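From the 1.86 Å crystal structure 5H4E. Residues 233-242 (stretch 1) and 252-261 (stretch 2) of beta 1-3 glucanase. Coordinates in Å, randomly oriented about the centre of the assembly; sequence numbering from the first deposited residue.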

ATOM      1  N   VAL A 233      12.559  21.156  11.501  1.00 19.00           N
ATOM      2  CA  VAL A 233      12.527  21.351  10.059  1.00 18.75           C
ATOM      3  C   VAL A 233      11.717  22.587   9.670  1.00 21.66           C
ATOM      4  O   VAL A 233      12.165  23.402   8.853  1.00 21.76           O
ATOM      5  N   TYR A 234      10.532  22.748  10.251  1.00 19.63           N
ATOM      6  CA  TYR A 234       9.760  23.966   9.973  1.00 22.58           C
ATOM      7  C   TYR A 234      10.448  25.253  10.481  1.00 24.34           C
ATOM      8  O   TYR A 234      10.360  26.305   9.843  1.00 23.86           O
ATOM      9  N   SER A 235      11.147  25.152  11.605  1.00 22.04           N
ATOM     10  CA  SER A 235      11.890  26.283  12.161  1.00 25.58           C
ATOM     11  C   SER A 235      13.059  26.649  11.245  1.00 25.24           C
ATOM     12  O   SER A 235      13.288  27.826  10.930  1.00 24.66           O
ATOM     13  N   TYR A 236      13.780  25.624  10.800  1.00 21.80           N
ATOM     14  CA  TYR A 236      14.910  25.799   9.903  1.00 21.48           C
ATOM     15  C   TYR A 236      14.502  26.481   8.597  1.00 24.49           C
ATOM     16  O   TYR A 236      15.119  27.465   8.195  1.00 22.89           O
ATOM     17  N   TYR A 237      13.444  25.976   7.955  1.00 20.12           N
ATOM     18  CA  TYR A 237      13.050  26.447   6.631  1.00 23.09           C
ATOM     19  C   TYR A 237      12.220  27.735   6.688  1.00 21.81           C
ATOM     20  O   TYR A 237      11.769  28.232   5.661  1.00 21.55           O
ATOM     21  N   ALA A 238      12.044  28.289   7.881  1.00 22.51           N
ATOM     22  CA  ALA A 238      11.501  29.641   7.991  1.00 24.63           C
ATOM     23  C   ALA A 238      12.494  30.655   7.423  1.00 31.69           C
ATOM     24  O   ALA A 238      12.102  31.684   6.876  1.00 31.91           O
ATOM     25  N   THR A 239      13.785  30.352   7.535  1.00 29.00           N
ATOM     26  CA  THR A 239      14.807  31.281   7.071  1.00 28.79           C
ATOM     27  C   THR A 239      15.802  30.671   6.082  1.00 30.61           C
ATOM     28  O   THR A 239      16.745  31.337   5.661  1.00 35.12           O
ATOM     29  N   HIS A 240      15.610  29.407   5.722  1.00 23.32           N
ATOM     30  CA  HIS A 240      16.401  28.787   4.667  1.00 26.49           C
ATOM     31  C   HIS A 240      15.477  28.279   3.568  1.00 25.06           C
ATOM     32  O   HIS A 240      14.295  28.061   3.809  1.00 26.97           O
ATOM     33  N   GLU A 241      16.018  28.101   2.366  1.00 23.93           N
ATOM     34  CA  GLU A 241      15.246  27.575   1.243  1.00 26.00           C
ATOM     35  C   GLU A 241      15.389  26.069   1.131  1.00 27.53           C
ATOM     36  O   GLU A 241      16.487  25.521   1.275  1.00 24.84           O
ATOM     37  N   LEU A 242      14.266  25.410   0.880  1.00 22.78           N
ATOM     38  CA  LEU A 242      14.247  23.998   0.524  1.00 21.50           C
ATOM     39  C   LEU A 242      14.097  23.915  -0.980  1.00 23.73           C
ATOM     40  O   LEU A 242      13.041  24.236  -1.521  1.00 25.38           O
ATOM     41  N   SER A 252      11.067  25.352  -5.042  1.00 24.61           N
ATOM     42  CA  SER A 252      11.780  25.930  -3.918  1.00 22.90           C
ATOM     43  C   SER A 252      10.792  26.425  -2.875  1.00 24.15           C
ATOM     44  O   SER A 252       9.832  27.108  -3.201  1.00 27.49           O
ATOM     45  N   GLY A 253      11.020  26.091  -1.614  1.00 23.44           N
ATOM     46  CA  GLY A 253      10.041  26.405  -0.597  1.00 23.58           C
ATOM     47  C   GLY A 253      10.619  27.016   0.657  1.00 24.53           C
ATOM     48  O   GLY A 253      11.823  26.916   0.912  1.00 23.12           O
ATOM     49  N   HIS A 254       9.750  27.657   1.435  1.00 22.41           N
ATOM     50  CA  HIS A 254      10.113  28.212   2.731  1.00 22.92           C
ATOM     51  C   HIS A 254       8.873  28.272   3.608  1.00 27.27           C
ATOM     52  O   HIS A 254       7.752  28.315   3.108  1.00 26.72           O
ATOM     53  N   VAL A 255       9.075  28.251   4.917  1.00 22.75           N
ATOM     54  CA  VAL A 255       7.953  28.275   5.842  1.00 21.74           C
ATOM     55  C   VAL A 255       7.590  29.724   6.125  1.00 27.28           C
ATOM     56  O   VAL A 255       8.438  30.514   6.555  1.00 25.83           O
ATOM     57  N   VAL A 256       6.340  30.076   5.837  1.00 25.85           N
ATOM     58  CA  VAL A 256       5.802  31.396   6.130  1.00 28.51           C
ATOM     59  C   VAL A 256       4.639  31.208   7.078  1.00 29.16           C
ATOM     60  O   VAL A 256       3.602  30.672   6.691  1.00 31.16           O
ATOM     61  N   GLY A 257       4.819  31.614   8.327  1.00 27.78           N
ATOM     62  CA  GLY A 257       3.860  31.291   9.362  1.00 30.29           C
ATOM     63  C   GLY A 257       3.849  29.794   9.601  1.00 35.18           C
ATOM     64  O   GLY A 257       4.850  29.224  10.036  1.00 35.10           O
ATOM     65  N   ASN A 258       2.720  29.152   9.308  1.00 34.68           N
ATOM     66  CA  ASN A 258       2.589  27.710   9.504  1.00 31.08           C
ATOM     67  C   ASN A 258       2.508  26.957   8.182  1.00 30.56           C
ATOM     68  O   ASN A 258       2.382  25.730   8.164  1.00 31.41           O
ATOM     69  N   ASP A 259       2.559  27.702   7.083  1.00 28.39           N
ATOM     70  CA  ASP A 259       2.510  27.133   5.746  1.00 26.00           C
ATOM     71  C   ASP A 259       3.896  26.900   5.172  1.00 28.99           C
ATOM     72  O   ASP A 259       4.822  27.657   5.461  1.00 27.31           O
ATOM     73  N   PHE A 260       4.011  25.874   4.332  1.00 26.25           N
ATOM     74  CA  PHE A 260       5.219  25.627   3.561  1.00 23.37           C
ATOM     75  C   PHE A 260       4.904  26.057   2.144  1.00 24.52           C
ATOM     76  O   PHE A 260       4.126  25.397   1.460  1.00 25.87           O
ATOM     77  N   VAL A 261       5.493  27.169   1.709  1.00 23.99           N
ATOM     78  CA  VAL A 261       5.159  27.775   0.420  1.00 23.55           C
ATOM     79  C   VAL A 261       6.253  27.608  -0.637  1.00 25.31           C
ATOM     80  O   VAL A 261       7.418  27.942  -0.407  1.00 24.80           O
TER

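Stretch 1 lies against a hairpin whose Val255 and Phe260 both point toward it. Val255, t at chi1, sets CG2 over one face of the Tyr234 ring, 3.9 Å from Tyr234 CD2, and also 4.0 Å from Tyr237 CB; a branched aliphatic side chain suits such a cleft. Tyr234 starts out sideways, but its chi1 of -93°, between the m and t wells, brings its ring across the hairpin. The same ring face receives the edge of Phe260, with Phe260 CD1 3.7 Å from Tyr234 CZ and the planes at 86°. Phe260 is itself off-well, at -140°, and its CZ reaches Tyr237 CB at 3.5 Å and Leu242 CD2 at 3.7 Å. Tyr237 (m) points its CB toward the hairpin while its ring leads away, and its hydroxyl is bonded elsewhere in the structure. Leu242 is t,p. Gly253, its bridge partner, leaves room for Phe260: an ideal CB would lie 3.3 Å from Phe260 CE2.

Polar groups gather at the exposed margin. Glu241 (m,m) curls back so that OE1 accepts a short 2.5 Å hydrogen bond from OG of Ser252 (t). His254 (p) instead turns ND1 to Val261 O, 3.1 Å away within its own hairpin. One water donates to Ala238 O (3.1 Å) and Val255 O (2.6 Å), bridging the backbones beside small Ala238.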

ATOM      1  CB  VAL A 233      11.961  20.089   9.338  1.00 20.23           C
ATOM      2  CG1 VAL A 233      11.583  20.406   7.893  1.00 17.01           C
ATOM      3  CG2 VAL A 233      12.980  18.958   9.399  1.00 17.54           C
ATOM      4  CB  TYR A 234       8.358  23.841  10.561  1.00 24.88           C
ATOM      5  CG  TYR A 234       7.374  23.298   9.562  1.00 22.49           C
ATOM      6  CD1 TYR A 234       7.597  22.074   8.925  1.00 28.54           C
ATOM      7  CD2 TYR A 234       6.230  24.011   9.228  1.00 25.30           C
ATOM      8  CE1 TYR A 234       6.682  21.571   7.993  1.00 24.43           C
ATOM      9  CE2 TYR A 234       5.319  23.518   8.302  1.00 26.60           C
ATOM     10  CZ  TYR A 234       5.547  22.304   7.691  1.00 27.63           C
ATOM     11  OH  TYR A 234       4.634  21.833   6.776  1.00 23.02           O
ATOM     12  CB  SER A 235      12.380  25.943  13.572  1.00 25.99           C
ATOM     13  OG  SER A 235      13.174  26.980  14.132  1.00 34.18           O
ATOM     14  CB  TYR A 236      15.568  24.442   9.616  1.00 18.09           C
ATOM     15  CG  TYR A 236      16.830  24.554   8.795  1.00 17.54           C
ATOM     16  CD1 TYR A 236      18.038  24.916   9.394  1.00 19.32           C
ATOM     17  CD2 TYR A 236      16.815  24.322   7.421  1.00 19.33           C
ATOM     18  CE1 TYR A 236      19.203  25.037   8.642  1.00 19.45           C
ATOM     19  CE2 TYR A 236      17.979  24.436   6.656  1.00 21.58           C
ATOM     20  CZ  TYR A 236      19.166  24.790   7.275  1.00 21.76           C
ATOM     21  OH  TYR A 236      20.315  24.911   6.521  1.00 25.48           O
ATOM     22  CB  TYR A 237      12.295  25.334   5.866  1.00 23.47           C
ATOM     23  CG  TYR A 237      13.237  24.285   5.287  1.00 21.08           C
ATOM     24  CD1 TYR A 237      14.319  24.664   4.496  1.00 22.16           C
ATOM     25  CD2 TYR A 237      13.086  22.930   5.581  1.00 23.59           C
ATOM     26  CE1 TYR A 237      15.203  23.727   3.985  1.00 21.34           C
ATOM     27  CE2 TYR A 237      13.965  21.980   5.063  1.00 23.95           C
ATOM     28  CZ  TYR A 237      15.022  22.389   4.265  1.00 23.41           C
ATOM     29  OH  TYR A 237      15.911  21.478   3.748  1.00 22.10           O
ATOM     30  CB  ALA A 238      11.169  29.972   9.428  1.00 25.49           C
ATOM     31  CB  THR A 239      15.581  31.857   8.258  1.00 29.62           C
ATOM     32  OG1 THR A 239      16.122  30.786   9.041  1.00 33.38           O
ATOM     33  CG2 THR A 239      14.657  32.679   9.138  1.00 32.71           C
ATOM     34  CB  HIS A 240      17.265  27.646   5.213  1.00 20.65           C
ATOM     35  CG  HIS A 240      18.214  28.070   6.290  1.00 25.06           C
ATOM     36  ND1 HIS A 240      17.828  28.218   7.605  1.00 26.20           N
ATOM     37  CD2 HIS A 240      19.526  28.409   6.245  1.00 29.11           C
ATOM     38  CE1 HIS A 240      18.860  28.620   8.326  1.00 27.45           C
ATOM     39  NE2 HIS A 240      19.904  28.740   7.525  1.00 30.95           N
ATOM     40  CB  GLU A 241      15.675  28.211  -0.085  1.00 25.89           C
ATOM     41  CG  GLU A 241      15.167  29.627  -0.313  1.00 30.90           C
ATOM     42  CD  GLU A 241      13.664  29.690  -0.543  1.00 30.98           C
ATOM     43  OE1 GLU A 241      13.163  29.042  -1.495  1.00 30.13           O
ATOM     44  OE2 GLU A 241      12.989  30.411   0.221  1.00 29.62           O
ATOM     45  CB  LEU A 242      13.095  23.275   1.231  1.00 23.10           C
ATOM     46  CG  LEU A 242      12.765  21.837   0.835  1.00 24.80           C
ATOM     47  CD1 LEU A 242      14.001  20.995   0.859  1.00 29.78           C
ATOM     48  CD2 LEU A 242      11.749  21.277   1.820  1.00 22.24           C
ATOM     49  CB  SER A 252      12.692  27.068  -4.393  1.00 28.97           C
ATOM     50  OG  SER A 252      13.610  27.439  -3.378  1.00 25.98           O
ATOM     51  CB  HIS A 254      10.762  29.604   2.594  1.00 28.65           C
ATOM     52  CG  HIS A 254       9.889  30.630   1.931  1.00 27.60           C
ATOM     53  ND1 HIS A 254       8.920  30.304   1.010  1.00 32.47           N
ATOM     54  CD2 HIS A 254       9.867  31.980   2.036  1.00 30.24           C
ATOM     55  CE1 HIS A 254       8.324  31.406   0.587  1.00 28.96           C
ATOM     56  NE2 HIS A 254       8.885  32.437   1.191  1.00 26.10           N
ATOM     57  CB  VAL A 255       8.278  27.530   7.145  1.00 25.16           C
ATOM     58  CG1 VAL A 255       7.187  27.737   8.194  1.00 23.43           C
ATOM     59  CG2 VAL A 255       8.510  26.037   6.864  1.00 22.84           C
ATOM     60  CB  VAL A 256       5.320  32.133   4.871  1.00 26.43           C
ATOM     61  CG1 VAL A 256       4.908  33.557   5.233  1.00 28.48           C
ATOM     62  CG2 VAL A 256       6.399  32.135   3.811  1.00 28.67           C
ATOM     63  CB  ASN A 258       1.351  27.395  10.352  1.00 37.26           C
ATOM     64  CG  ASN A 258       1.689  26.620  11.611  1.00 42.69           C
ATOM     65  OD1 ASN A 258       2.793  26.741  12.157  1.00 44.49           O
ATOM     66  ND2 ASN A 258       0.749  25.804  12.071  1.00 45.75           N
ATOM     67  CB  ASP A 259       1.748  28.047   4.785  1.00 29.06           C
ATOM     68  CG  ASP A 259       0.310  28.253   5.190  1.00 30.81           C
ATOM     69  OD1 ASP A 259      -0.272  27.341   5.815  1.00 30.97           O
ATOM     70  OD2 ASP A 259      -0.235  29.325   4.867  1.00 33.15           O
ATOM     71  CB  PHE A 260       5.635  24.146   3.589  1.00 23.52           C
ATOM     72  CG  PHE A 260       7.129  23.928   3.710  1.00 24.55           C
ATOM     73  CD1 PHE A 260       7.654  23.142   4.725  1.00 23.80           C
ATOM     74  CD2 PHE A 260       8.003  24.592   2.864  1.00 24.36           C
ATOM     75  CE1 PHE A 260       9.025  22.948   4.827  1.00 26.23           C
ATOM     76  CE2 PHE A 260       9.376  24.425   2.973  1.00 25.31           C
ATOM     77  CZ  PHE A 260       9.889  23.607   3.955  1.00 21.70           C
ATOM     78  CB  VAL A 261       4.868  29.285   0.592  1.00 24.34           C
ATOM     79  CG1 VAL A 261       4.024  29.796  -0.562  1.00 24.96           C
ATOM     80  CG2 VAL A 261       4.185  29.534   1.934  1.00 26.80           C
TER
HETATM   81  O   HOH W   1       9.249  32.850   7.209  1.00 32.28           O